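Local coordinates for protein hydroxyethylphosphonate dioxygenase (Streptomyces albus, PDB 6B9R) that probably catalyses the iron- and oxygen-dependent cleavage of the carbon-carbon bond of 2-hydroxyethylphosphonate, giving hydroxymethylphosphonate, at residues A[155-163]-A[172-180]; A[308-318]-A[329-337]. One frame throughout, in Å; residues are numbered along the deposited sequence.

In the fold
Following the chain from its N terminus, contact 1 comes first. It closes the loop through the tip of the hairpin of strands 161-167 and 170-175, and also brings the end of strand 152-158 against the turn after 175. The chain then runs through strands 181-184, 190-194 and 202-208 and several helices before contact 2 opens. Contact 2 closes a second hairpin, strands 317-320 and 328-332. The two are in series, neither nested nor crossing. They touch: D180 OD1 probably accepts a hydrogen bond from G312 N, and M176 packs on I309. Contact 2 leads from the sheet holding 152-158, 181-184 and edge strand 307-310 into the other seven-stranded sheet, at its edge strand 317-320.

Contact 1: residues A[155-163]-A[172-180]; sequences TYFVGPVNY and HCVPMNTGD
The F157 ring is held between two side chains. M176 CG lies over the centre of one face, 3.6 Å from the ring centroid, in a CH-pi contact. T155 CG2 sits over the opposite face, nearer the rim. At the edge, in the ring plane, is the D180 carbonyl carbon. M176 carries its sulfur obliquely past the same ring, with SD 4.4 Å from the F157 centroid, a Met-aromatic contact. Its chain bends at chi2 (-77°), and the methyl CE reaches Y163 CB at 3.8 Å. The Y156 hydroxyl end lies against G179, with OH 3.4 Å from G179 CA.

Backbone bonds tie the two segments along their length. F157 N donates to D180 O, and G179 N donates back to F157 O. Further on, Y163 and V174 form an antiparallel hydrogen-bonded pair, and M176 N donates to V161 O. Beside this pair N162 OD1 lies 3.4 Å from P175 CA and is bonded to R195, outside the two segments.

N177 to D180 is a type II beta turn. D180 OD2 closes it onto N177 N at 2.8 Å, met from above the carboxylate plane. T178 OG1 fastens it to G159 N at 2.7 Å in a nearly straight bond. The turn follows a beta hairpin in a cupin-type domain and pairs with strand 152-158, which carries the iron ligand Q153.

Contact 2: residues A[308-318]-A[329-337]; sequences RIQPGRTASRW and RFTQLAGDP
The first torsions of W318 and F330 bring the indole over F330 CB. W318 chi1 is 69°, which puts CG between the backbone N and the carbonyl carbon and turns the indole across F330. F330 CG lies anti to its carbonyl carbon, and CB is left over the indole face, 3.9 Å from the centroid of the W318 six-membered ring. W318 NE1 lies at the edge of the F330 ring, 3.7 Å from CD2, while its N-H is bonded to L250 O of the second subunit. Q332 CB sits at the indole edge, in its plane.

The backbones pair as antiparallel strands. W318 and F330 exchange two bonds, F330 N to W318 O being 2.7 Å, and Q332 N donates to S316 O.

R317 runs extended from CG to NE alongside T331. Water 3 joins the two, 3.0 Å from R317 NE and 2.7 Å from T331 OG1. The guanidinium turns back on its own loop, where NH2 donates to G312 O and NH1 donates to R313 O at 3.3 Å. R329 NH1 comes 4.2 Å from R317 NE, with the guanidinium planes 70° apart.

At the open end of the hairpin, water 1 bridges Q310 OE1, Q332 NE2 and L333 O. Water 2 links S316 N to Q332 O. Q310 CB packs on A334 CB at 3.7 Å, and R308 CG lies against G335 O.

The two arginines probably tolerate each other because each has its own counterweight: carbonyl oxygens for R317, a salt bridge to D348 for R329. Waters 1 and 2 satisfy polar groups where the strands part, and the indole carries the hairpin into the subunit interface.

Contact 1: residues A[155-163]-A[172-180]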
ATOM      1  N   THR A 155       8.321 -20.140   8.650  1.00 16.54           N
ATOM      2  CA  THR A 155       9.437 -21.045   8.855  1.00 15.87           C
ATOM      3  C   THR A 155       9.002 -22.464   8.543  1.00 18.72           C
ATOM      4  O   THR A 155       7.955 -22.913   9.019  1.00 15.80           O
ATOM      5  CB  THR A 155       9.960 -20.952  10.287  1.00 19.13           C
ATOM      6  OG1 THR A 155      10.347 -19.596  10.560  1.00 22.64           O
ATOM      7  CG2 THR A 155      11.166 -21.847  10.455  1.00 18.16           C
ATOM      8  N   TYR A 156       9.801 -23.155   7.741  1.00 16.01           N
ATOM      9  CA  TYR A 156       9.620 -24.566   7.424  1.00 16.15           C
ATOM     10  C   TYR A 156      10.744 -25.366   8.069  1.00 16.78           C
ATOM     11  O   TYR A 156      11.913 -25.005   7.920  1.00 17.03           O
ATOM     12  CB  TYR A 156       9.629 -24.776   5.911  1.00 18.19           C
ATOM     13  CG  TYR A 156       9.468 -26.215   5.520  1.00 18.07           C
ATOM     14  CD1 TYR A 156       8.209 -26.769   5.375  1.00 18.42           C
ATOM     15  CD2 TYR A 156      10.579 -27.023   5.299  1.00 16.55           C
ATOM     16  CE1 TYR A 156       8.058 -28.103   5.013  1.00 21.98           C
ATOM     17  CE2 TYR A 156      10.438 -28.351   4.942  1.00 21.19           C
ATOM     18  CZ  TYR A 156       9.175 -28.886   4.804  1.00 17.80           C
ATOM     19  OH  TYR A 156       9.041 -30.208   4.445  1.00 22.05           O
ATOM     20  N   PHE A 157      10.399 -26.445   8.784  1.00 19.27           N
ATOM     21  CA  PHE A 157      11.370 -27.184   9.594  1.00 18.45           C
ATOM     22  C   PHE A 157      11.846 -28.457   8.896  1.00 18.98           C
ATOM     23  O   PHE A 157      11.050 -29.186   8.302  1.00 18.84           O
ATOM     24  CB  PHE A 157      10.764 -27.539  10.953  1.00 21.02           C
ATOM     25  CG  PHE A 157      10.437 -26.340  11.794  1.00 18.64           C
ATOM     26  CD1 PHE A 157      11.410 -25.754  12.588  1.00 22.15           C
ATOM     27  CD2 PHE A 157       9.164 -25.792  11.781  1.00 17.43           C
ATOM     28  CE1 PHE A 157      11.119 -24.645  13.372  1.00 18.27           C
ATOM     29  CE2 PHE A 157       8.856 -24.685  12.557  1.00 19.00           C
ATOM     30  CZ  PHE A 157       9.840 -24.099  13.354  1.00 20.21           C
ATOM     31  N   VAL A 158      13.153 -28.718   8.971  1.00 18.68           N
ATOM     32  CA  VAL A 158      13.750 -29.973   8.515  1.00 20.16           C
ATOM     33  C   VAL A 158      14.518 -30.573   9.688  1.00 25.05           C
ATOM     34  O   VAL A 158      15.426 -29.935  10.238  1.00 23.55           O
ATOM     35  CB  VAL A 158      14.683 -29.782   7.306  1.00 19.17           C
ATOM     36  CG1 VAL A 158      15.292 -31.131   6.908  1.00 19.80           C
ATOM     37  CG2 VAL A 158      13.939 -29.137   6.117  1.00 26.22           C
ATOM     38  N   GLY A 159      14.165 -31.802  10.066  1.00 23.77           N
ATOM     39  CA  GLY A 159      14.867 -32.484  11.123  1.00 26.06           C
ATOM     40  C   GLY A 159      14.382 -32.066  12.494  1.00 25.98           C
ATOM     41  O   GLY A 159      13.405 -31.319  12.632  1.00 21.73           O
ATOM     42  N   PRO A 160      15.056 -32.555  13.541  1.00 32.03           N
ATOM     43  CA  PRO A 160      14.588 -32.349  14.930  1.00 26.18           C
ATOM     44  C   PRO A 160      14.966 -30.981  15.484  1.00 26.74           C
ATOM     45  O   PRO A 160      15.855 -30.827  16.329  1.00 24.76           O
ATOM     46  CB  PRO A 160      15.271 -33.504  15.677  1.00 26.01           C
ATOM     47  CG  PRO A 160      16.561 -33.697  14.923  1.00 27.98           C
ATOM     48  CD  PRO A 160      16.219 -33.459  13.473  1.00 29.28           C
ATOM     49  N   VAL A 161      14.270 -29.954  14.997  1.00 22.17           N
ATOM     50  CA  VAL A 161      14.487 -28.570  15.401  1.00 21.29           C
ATOM     51  C   VAL A 161      13.517 -28.214  16.519  1.00 23.03           C
ATOM     52  O   VAL A 161      12.320 -28.529  16.436  1.00 20.91           O
ATOM     53  CB  VAL A 161      14.310 -27.620  14.203  1.00 20.45           C
ATOM     54  CG1 VAL A 161      14.372 -26.167  14.668  1.00 22.20           C
ATOM     55  CG2 VAL A 161      15.379 -27.898  13.131  1.00 21.05           C
ATOM     56  N   ASN A 162      14.022 -27.564  17.565  1.00 21.72           N
ATOM     57  CA  ASN A 162      13.166 -26.982  18.596  1.00 21.70           C
ATOM     58  C   ASN A 162      12.904 -25.518  18.262  1.00 24.04           C
ATOM     59  O   ASN A 162      13.836 -24.776  17.940  1.00 24.14           O
ATOM     60  CB  ASN A 162      13.808 -27.091  19.984  1.00 22.65           C
ATOM     61  CG  ASN A 162      13.550 -28.424  20.640  1.00 26.51           C
ATOM     62  OD1 ASN A 162      12.844 -29.272  20.090  1.00 23.07           O
ATOM     63  ND2 ASN A 162      14.114 -28.620  21.830  1.00 27.77           N
ATOM     64  N   TYR A 163      11.637 -25.111  18.360  1.00 20.89           N
ATOM     65  CA  TYR A 163      11.195 -23.745  18.111  1.00 20.63           C
ATOM     66  C   TYR A 163      10.868 -23.081  19.445  1.00 21.92           C
ATOM     67  O   TYR A 163      10.049 -23.593  20.215  1.00 21.38           O
ATOM     68  CB  TYR A 163       9.975 -23.721  17.195  1.00 19.21           C
ATOM     69  CG  TYR A 163       9.484 -22.328  16.876  1.00 21.93           C
ATOM     70  CD1 TYR A 163      10.346 -21.385  16.340  1.00 25.25           C
ATOM     71  CD2 TYR A 163       8.167 -21.952  17.111  1.00 23.69           C
ATOM     72  CE1 TYR A 163       9.920 -20.109  16.043  1.00 25.45           C
ATOM     73  CE2 TYR A 163       7.734 -20.654  16.825  1.00 17.97           C
ATOM     74  CZ  TYR A 163       8.613 -19.753  16.288  1.00 26.85           C
ATOM     75  OH  TYR A 163       8.190 -18.477  15.995  1.00 32.25           O
ATOM     76  N   HIS A 172       8.115 -20.009  25.415  1.00 24.64           N
ATOM     77  CA  HIS A 172       7.582 -21.305  25.031  1.00 25.51           C
ATOM     78  C   HIS A 172       8.607 -22.054  24.192  1.00 25.85           C
ATOM     79  O   HIS A 172       9.448 -21.449  23.517  1.00 26.94           O
ATOM     80  CB  HIS A 172       6.290 -21.179  24.217  1.00 28.05           C
ATOM     81  CG  HIS A 172       5.273 -20.264  24.818  1.00 31.27           C
ATOM     82  ND1 HIS A 172       4.154 -20.726  25.479  1.00 38.53           N
ATOM     83  CD2 HIS A 172       5.190 -18.912  24.841  1.00 38.73           C
ATOM     84  CE1 HIS A 172       3.435 -19.699  25.895  1.00 42.98           C
ATOM     85  NE2 HIS A 172       4.039 -18.586  25.519  1.00 38.22           N
ATOM     86  N   CYS A 173       8.515 -23.379  24.226  1.00 27.14           N
ATOM     87  CA  CYS A 173       9.288 -24.249  23.348  1.00 28.86           C
ATOM     88  C   CYS A 173       8.366 -25.312  22.773  1.00 26.56           C
ATOM     89  O   CYS A 173       7.751 -26.079  23.524  1.00 25.96           O
ATOM     90  CB  CYS A 173      10.452 -24.912  24.089  1.00 26.87           C
ATOM     91  SG  CYS A 173      11.305 -26.159  23.093  1.00 29.08           S
ATOM     92  N   VAL A 174       8.282 -25.373  21.448  1.00 26.59           N
ATOM     93  CA  VAL A 174       7.531 -26.437  20.785  1.00 29.69           C
ATOM     94  C   VAL A 174       8.493 -27.235  19.912  1.00 29.02           C
ATOM     95  O   VAL A 174       9.053 -26.691  18.951  1.00 25.10           O
ATOM     96  CB  VAL A 174       6.360 -25.866  19.967  1.00 28.14           C
ATOM     97  CG1 VAL A 174       5.717 -26.948  19.135  1.00 20.09           C
ATOM     98  CG2 VAL A 174       5.329 -25.226  20.886  1.00 23.94           C
ATOM     99  N   PRO A 175       8.726 -28.513  20.208  1.00 21.54           N
ATOM    100  CA  PRO A 175       9.570 -29.332  19.326  1.00 21.62           C
ATOM    101  C   PRO A 175       8.892 -29.572  17.984  1.00 28.44           C
ATOM    102  O   PRO A 175       7.689 -29.829  17.909  1.00 26.78           O
ATOM    103  CB  PRO A 175       9.737 -30.649  20.103  1.00 22.53           C
ATOM    104  CG  PRO A 175       9.255 -30.360  21.503  1.00 32.96           C
ATOM    105  CD  PRO A 175       8.245 -29.268  21.378  1.00 26.68           C
ATOM    106  N   MET A 176       9.683 -29.499  16.922  1.00 20.58           N
ATOM    107  CA  MET A 176       9.225 -29.676  15.554  1.00 19.92           C
ATOM    108  C   MET A 176       9.961 -30.836  14.903  1.00 23.05           C
ATOM    109  O   MET A 176      10.966 -31.334  15.413  1.00 23.18           O
ATOM    110  CB  MET A 176       9.474 -28.406  14.727  1.00 20.04           C
ATOM    111  CG  MET A 176       8.965 -27.173  15.369  1.00 19.01           C
ATOM    112  SD  MET A 176       7.181 -27.094  15.172  1.00 20.30           S
ATOM    113  CE  MET A 176       6.887 -25.521  15.995  1.00 18.30           C
ATOM    114  N   ASN A 177       9.468 -31.238  13.734  1.00 22.37           N
ATOM    115  CA  ASN A 177      10.221 -32.143  12.880  1.00 26.22           C
ATOM    116  C   ASN A 177       9.909 -31.806  11.430  1.00 23.02           C
ATOM    117  O   ASN A 177       9.176 -30.861  11.139  1.00 23.11           O
ATOM    118  CB  ASN A 177       9.920 -33.604  13.196  1.00 31.88           C
ATOM    119  CG  ASN A 177      11.176 -34.453  13.194  1.00 41.43           C
ATOM    120  OD1 ASN A 177      12.035 -34.320  12.312  1.00 36.54           O
ATOM    121  ND2 ASN A 177      11.307 -35.307  14.198  1.00 40.88           N
ATOM    122  N   THR A 178      10.487 -32.589  10.521  1.00 19.56           N
ATOM    123  CA  THR A 178      10.414 -32.286   9.095  1.00 20.96           C
ATOM    124  C   THR A 178       8.978 -32.141   8.613  1.00 22.53           C
ATOM    125  O   THR A 178       8.128 -32.993   8.882  1.00 21.02           O
ATOM    126  CB  THR A 178      11.128 -33.377   8.307  1.00 20.95           C
ATOM    127  OG1 THR A 178      12.483 -33.450   8.763  1.00 24.41           O
ATOM    128  CG2 THR A 178      11.116 -33.063   6.804  1.00 23.76           C
ATOM    129  N   GLY A 179       8.706 -31.040   7.906  1.00 21.39           N
ATOM    130  CA  GLY A 179       7.394 -30.786   7.361  1.00 17.15           C
ATOM    131  C   GLY A 179       6.479 -29.959   8.238  1.00 20.52           C
ATOM    132  O   GLY A 179       5.409 -29.554   7.767  1.00 22.56           O
ATOM    133  N   ASP A 180       6.847 -29.715   9.495  1.00 17.21           N
ATOM    134  CA  ASP A 180       6.142 -28.738  10.311  1.00 16.98           C
ATOM    135  C   ASP A 180       6.481 -27.321   9.837  1.00 16.55           C
ATOM    136  O   ASP A 180       7.438 -27.094   9.087  1.00 16.52           O
ATOM    137  CB  ASP A 180       6.504 -28.895  11.789  1.00 17.56           C
ATOM    138  CG  ASP A 180       6.098 -30.245  12.345  1.00 21.50           C
ATOM    139  OD1 ASP A 180       5.133 -30.821  11.821  1.00 19.68           O
ATOM    140  OD2 ASP A 180       6.733 -30.711  13.308  1.00 19.34           O
TER

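Contact 2: residues A[308-318]-A[329-337]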
ATOM      1  N   ARG A 308       1.432 -18.959  14.582  1.00 20.19           N
ATOM      2  CA  ARG A 308       0.472 -19.996  14.199  1.00 22.09           C
ATOM      3  C   ARG A 308       1.258 -21.204  13.700  1.00 20.22           C
ATOM      4  O   ARG A 308       1.895 -21.151  12.644  1.00 20.05           O
ATOM      5  CB  ARG A 308      -0.516 -19.488  13.143  1.00 27.31           C
ATOM      6  CG  ARG A 308      -1.399 -20.553  12.443  1.00 26.94           C
ATOM      7  CD  ARG A 308      -1.879 -21.703  13.347  1.00 25.37           C
ATOM      8  NE  ARG A 308      -2.464 -21.255  14.599  1.00 43.86           N
ATOM      9  CZ  ARG A 308      -2.589 -22.023  15.676  1.00 38.31           C
ATOM     10  NH1 ARG A 308      -2.157 -23.282  15.658  1.00 41.25           N
ATOM     11  NH2 ARG A 308      -3.130 -21.529  16.771  1.00 32.47           N
ATOM     12  N   ILE A 309       1.198 -22.295  14.450  1.00 20.45           N
ATOM     13  CA  ILE A 309       1.960 -23.500  14.142  1.00 24.30           C
ATOM     14  C   ILE A 309       1.087 -24.458  13.340  1.00 24.44           C
ATOM     15  O   ILE A 309      -0.045 -24.757  13.741  1.00 20.54           O
ATOM     16  CB  ILE A 309       2.453 -24.171  15.434  1.00 21.91           C
ATOM     17  CG1 ILE A 309       3.383 -23.221  16.197  1.00 22.45           C
ATOM     18  CG2 ILE A 309       3.170 -25.460  15.105  1.00 20.96           C
ATOM     19  CD1 ILE A 309       3.663 -23.664  17.630  1.00 21.27           C
ATOM     20  N   GLN A 310       1.621 -24.962  12.219  1.00 20.33           N
ATOM     21  CA  GLN A 310       0.926 -25.970  11.421  1.00 20.28           C
ATOM     22  C   GLN A 310       1.665 -27.299  11.515  1.00 20.46           C
ATOM     23  O   GLN A 310       2.742 -27.447  10.912  1.00 20.41           O
ATOM     24  CB  GLN A 310       0.803 -25.544   9.951  1.00 19.98           C
ATOM     25  CG  GLN A 310       0.095 -26.586   9.066  1.00 21.07           C
ATOM     26  CD  GLN A 310      -1.297 -26.906   9.584  1.00 19.99           C
ATOM     27  OE1 GLN A 310      -2.140 -26.019   9.691  1.00 25.66           O
ATOM     28  NE2 GLN A 310      -1.530 -28.165   9.939  1.00 20.19           N
ATOM     29  N   PRO A 311       1.157 -28.282  12.251  1.00 20.70           N
ATOM     30  CA  PRO A 311       1.756 -29.620  12.179  1.00 20.86           C
ATOM     31  C   PRO A 311       1.632 -30.150  10.761  1.00 20.67           C
ATOM     32  O   PRO A 311       0.577 -30.041  10.133  1.00 20.51           O
ATOM     33  CB  PRO A 311       0.925 -30.448  13.176  1.00 24.43           C
ATOM     34  CG  PRO A 311       0.199 -29.424  14.033  1.00 22.53           C
ATOM     35  CD  PRO A 311      -0.021 -28.239  13.130  1.00 21.48           C
ATOM     36  N   GLY A 312       2.724 -30.710  10.249  1.00 20.68           N
ATOM     37  CA  GLY A 312       2.668 -31.305   8.927  1.00 20.88           C
ATOM     38  C   GLY A 312       1.716 -32.486   8.843  1.00 23.18           C
ATOM     39  O   GLY A 312       1.133 -32.743   7.788  1.00 20.47           O
ATOM     40  N   ARG A 313       1.533 -33.208   9.953  1.00 20.92           N
ATOM     41  CA  ARG A 313       0.731 -34.426   9.930  1.00 22.59           C
ATOM     42  C   ARG A 313      -0.741 -34.137   9.666  1.00 22.77           C
ATOM     43  O   ARG A 313      -1.418 -34.916   8.984  1.00 23.91           O
ATOM     44  CB  ARG A 313       0.880 -35.176  11.257  1.00 21.43           C
ATOM     45  CG  ARG A 313       0.384 -36.616  11.227  1.00 33.29           C
ATOM     46  CD  ARG A 313       0.352 -37.186  12.638  1.00 31.02           C
ATOM     47  NE  ARG A 313      -0.828 -36.732  13.379  1.00 29.56           N
ATOM     48  CZ  ARG A 313      -0.845 -36.464  14.682  1.00 41.04           C
ATOM     49  NH1 ARG A 313       0.269 -36.582  15.405  1.00 36.36           N
ATOM     50  NH2 ARG A 313      -1.977 -36.072  15.267  1.00 36.63           N
ATOM     51  N   THR A 314      -1.266 -33.049  10.214  1.00 20.87           N
ATOM     52  CA  THR A 314      -2.687 -32.750  10.098  1.00 20.77           C
ATOM     53  C   THR A 314      -2.992 -31.718   9.017  1.00 22.32           C
ATOM     54  O   THR A 314      -4.152 -31.316   8.861  1.00 23.28           O
ATOM     55  CB  THR A 314      -3.216 -32.275  11.445  1.00 26.95           C
ATOM     56  OG1 THR A 314      -2.417 -31.173  11.883  1.00 23.51           O
ATOM     57  CG2 THR A 314      -3.152 -33.416  12.472  1.00 30.01           C
ATOM     58  N   ALA A 315      -1.985 -31.305   8.256  1.00 20.27           N
ATOM     59  CA  ALA A 315      -2.160 -30.272   7.246  1.00 19.96           C
ATOM     60  C   ALA A 315      -3.044 -30.759   6.097  1.00 20.55           C
ATOM     61  O   ALA A 315      -3.030 -31.935   5.734  1.00 19.89           O
ATOM     62  CB  ALA A 315      -0.793 -29.840   6.710  1.00 20.56           C
ATOM     63  N   SER A 316      -3.825 -29.836   5.526  1.00 19.57           N
ATOM     64  CA  SER A 316      -4.698 -30.173   4.401  1.00 19.40           C
ATOM     65  C   SER A 316      -3.877 -30.607   3.194  1.00 19.31           C
ATOM     66  O   SER A 316      -2.839 -30.015   2.885  1.00 19.24           O
ATOM     67  CB  SER A 316      -5.567 -28.971   4.007  1.00 24.22           C
ATOM     68  OG  SER A 316      -6.583 -28.702   4.959  1.00 26.07           O
ATOM     69  N   ARG A 317      -4.356 -31.637   2.490  1.00 15.93           N
ATOM     70  CA  ARG A 317      -3.659 -32.168   1.324  1.00 15.44           C
ATOM     71  C   ARG A 317      -4.637 -32.340   0.178  1.00 14.97           C
ATOM     72  O   ARG A 317      -5.775 -32.771   0.389  1.00 17.75           O
ATOM     73  CB  ARG A 317      -2.998 -33.513   1.628  1.00 19.19           C
ATOM     74  CG  ARG A 317      -1.771 -33.414   2.511  1.00 21.07           C
ATOM     75  CD  ARG A 317      -1.389 -34.797   3.026  1.00 24.15           C
ATOM     76  NE  ARG A 317      -0.141 -34.738   3.771  1.00 33.58           N
ATOM     77  CZ  ARG A 317      -0.070 -34.522   5.080  1.00 31.68           C
ATOM     78  NH1 ARG A 317      -1.177 -34.351   5.777  1.00 26.26           N
ATOM     79  NH2 ARG A 317       1.107 -34.478   5.691  1.00 42.89           N
ATOM     80  N   TRP A 318      -4.202 -31.994  -1.035  1.00 17.80           N
ATOM     81  CA  TRP A 318      -5.043 -32.199  -2.205  1.00 19.19           C
ATOM     82  C   TRP A 318      -4.162 -32.249  -3.444  1.00 14.75           C
ATOM     83  O   TRP A 318      -2.978 -31.906  -3.409  1.00 18.78           O
ATOM     84  CB  TRP A 318      -6.126 -31.118  -2.334  1.00 18.49           C
ATOM     85  CG  TRP A 318      -5.634 -29.734  -2.676  1.00 16.32           C
ATOM     86  CD1 TRP A 318      -5.745 -29.109  -3.885  1.00 18.03           C
ATOM     87  CD2 TRP A 318      -4.988 -28.798  -1.797  1.00 14.20           C
ATOM     88  NE1 TRP A 318      -5.202 -27.848  -3.814  1.00 21.06           N
ATOM     89  CE2 TRP A 318      -4.724 -27.636  -2.547  1.00 17.20           C
ATOM     90  CE3 TRP A 318      -4.585 -28.843  -0.456  1.00 17.76           C
ATOM     91  CZ2 TRP A 318      -4.089 -26.515  -2.000  1.00 17.63           C
ATOM     92  CZ3 TRP A 318      -3.956 -27.740   0.091  1.00 22.28           C
ATOM     93  CH2 TRP A 318      -3.713 -26.578  -0.687  1.00 18.42           C
ATOM     94  N   ARG A 329       0.873 -32.743  -5.809  1.00 14.76           N
ATOM     95  CA  ARG A 329       0.139 -32.924  -4.563  1.00 14.72           C
ATOM     96  C   ARG A 329       0.564 -31.799  -3.636  1.00 17.59           C
ATOM     97  O   ARG A 329       1.758 -31.632  -3.368  1.00 20.99           O
ATOM     98  CB  ARG A 329       0.405 -34.299  -3.941  1.00 18.60           C
ATOM     99  CG  ARG A 329      -0.678 -34.739  -2.946  1.00 19.37           C
ATOM    100  CD  ARG A 329      -0.463 -34.115  -1.573  1.00 22.60           C
ATOM    101  NE  ARG A 329       0.827 -34.518  -1.013  1.00 26.82           N
ATOM    102  CZ  ARG A 329       1.045 -35.623  -0.304  1.00 29.35           C
ATOM    103  NH1 ARG A 329       0.054 -36.479  -0.030  1.00 17.03           N
ATOM    104  NH2 ARG A 329       2.268 -35.872   0.144  1.00 25.04           N
ATOM    105  N   PHE A 330      -0.400 -31.007  -3.186  1.00 16.05           N
ATOM    106  CA  PHE A 330      -0.108 -29.859  -2.342  1.00 14.01           C
ATOM    107  C   PHE A 330      -0.408 -30.179  -0.887  1.00 17.23           C
ATOM    108  O   PHE A 330      -1.372 -30.891  -0.589  1.00 17.95           O
ATOM    109  CB  PHE A 330      -0.929 -28.638  -2.748  1.00 14.99           C
ATOM    110  CG  PHE A 330      -0.691 -28.156  -4.151  1.00 20.55           C
ATOM    111  CD1 PHE A 330       0.574 -27.776  -4.581  1.00 25.02           C
ATOM    112  CD2 PHE A 330      -1.755 -28.020  -5.027  1.00 19.65           C
ATOM    113  CE1 PHE A 330       0.769 -27.296  -5.881  1.00 21.68           C
ATOM    114  CE2 PHE A 330      -1.562 -27.541  -6.318  1.00 20.40           C
ATOM    115  CZ  PHE A 330      -0.296 -27.188  -6.742  1.00 20.62           C
ATOM    116  N   THR A 331       0.406 -29.620   0.012  1.00 15.02           N
ATOM    117  CA  THR A 331       0.161 -29.640   1.446  1.00 16.30           C
ATOM    118  C   THR A 331       0.153 -28.197   1.934  1.00 21.49           C
ATOM    119  O   THR A 331       1.088 -27.440   1.645  1.00 17.22           O
ATOM    120  CB  THR A 331       1.230 -30.449   2.190  1.00 16.31           C
ATOM    121  OG1 THR A 331       1.250 -31.799   1.700  1.00 18.79           O
ATOM    122  CG2 THR A 331       0.929 -30.487   3.687  1.00 17.36           C
ATOM    123  N   GLN A 332      -0.901 -27.814   2.653  1.00 17.35           N
ATOM    124  CA  GLN A 332      -1.047 -26.438   3.126  1.00 18.40           C
ATOM    125  C   GLN A 332      -0.231 -26.236   4.399  1.00 15.86           C
ATOM    126  O   GLN A 332      -0.415 -26.961   5.385  1.00 22.66           O
ATOM    127  CB  GLN A 332      -2.523 -26.118   3.373  1.00 23.09           C
ATOM    128  CG  GLN A 332      -2.788 -24.761   4.052  1.00 26.51           C
ATOM    129  CD  GLN A 332      -4.235 -24.612   4.532  1.00 35.95           C
ATOM    130  OE1 GLN A 332      -5.178 -24.973   3.826  1.00 33.54           O
ATOM    131  NE2 GLN A 332      -4.409 -24.091   5.749  1.00 33.01           N
ATOM    132  N   LEU A 333       0.681 -25.263   4.374  1.00 14.31           N
ATOM    133  CA  LEU A 333       1.539 -24.995   5.511  1.00 13.58           C
ATOM    134  C   LEU A 333       1.007 -23.776   6.267  1.00 14.78           C
ATOM    135  O   LEU A 333      -0.079 -23.261   5.978  1.00 16.59           O
ATOM    136  CB  LEU A 333       2.993 -24.835   5.040  1.00 15.39           C
ATOM    137  CG  LEU A 333       3.446 -25.956   4.090  1.00 14.28           C
ATOM    138  CD1 LEU A 333       4.854 -25.679   3.544  1.00 16.24           C
ATOM    139  CD2 LEU A 333       3.377 -27.312   4.805  1.00 15.78           C
ATOM    140  N   ALA A 334       1.764 -23.317   7.259  1.00 15.98           N
ATOM    141  CA  ALA A 334       1.238 -22.334   8.199  1.00 16.19           C
ATOM    142  C   ALA A 334       0.973 -20.997   7.517  1.00 17.27           C
ATOM    143  O   ALA A 334       1.760 -20.541   6.683  1.00 15.69           O
ATOM    144  CB  ALA A 334       2.225 -22.136   9.352  1.00 13.72           C
ATOM    145  N   GLY A 335      -0.122 -20.356   7.897  1.00 17.54           N
ATOM    146  CA  GLY A 335      -0.383 -19.003   7.461  1.00 20.39           C
ATOM    147  C   GLY A 335      -1.293 -18.346   8.465  1.00 21.47           C
ATOM    148  O   GLY A 335      -1.459 -18.827   9.583  1.00 21.07           O
ATOM    149  N   ASP A 336      -1.925 -17.245   8.049  1.00 19.14           N
ATOM    150  CA  ASP A 336      -2.802 -16.513   8.963  1.00 21.83           C
ATOM    151  C   ASP A 336      -3.723 -15.606   8.165  1.00 17.21           C
ATOM    152  O   ASP A 336      -3.278 -15.022   7.164  1.00 16.39           O
ATOM    153  CB  ASP A 336      -2.004 -15.688   9.972  1.00 20.74           C
ATOM    154  CG  ASP A 336      -2.875 -15.199  11.130  1.00 24.38           C
ATOM    155  OD1 ASP A 336      -3.152 -16.014  12.034  1.00 25.60           O
ATOM    156  OD2 ASP A 336      -3.266 -14.017  11.130  1.00 21.81           O
ATOM    157  N   PRO A 337      -4.996 -15.466   8.564  1.00 15.25           N
ATOM    158  CA  PRO A 337      -5.913 -14.582   7.820  1.00 18.38           C
ATOM    159  C   PRO A 337      -5.565 -13.110   7.921  1.00 19.03           C
ATOM    160  O   PRO A 337      -6.142 -12.310   7.171  1.00 18.13           O
ATOM    161  CB  PRO A 337      -7.291 -14.856   8.454  1.00 15.19           C
ATOM    162  CG  PRO A 337      -7.133 -16.176   9.206  1.00 26.09           C
ATOM    163  CD  PRO A 337      -5.684 -16.269   9.591  1.00 22.87           C
TER
HETATM  164  O   HOH W   1      -2.440 -24.186   7.484  1.00 41.35           O
HETATM  165  O   HOH W   2      -3.397 -27.237   6.437  1.00 28.62           O
HETATM  166  O   HOH W   3       2.562 -33.732   2.990  1.00 28.95           O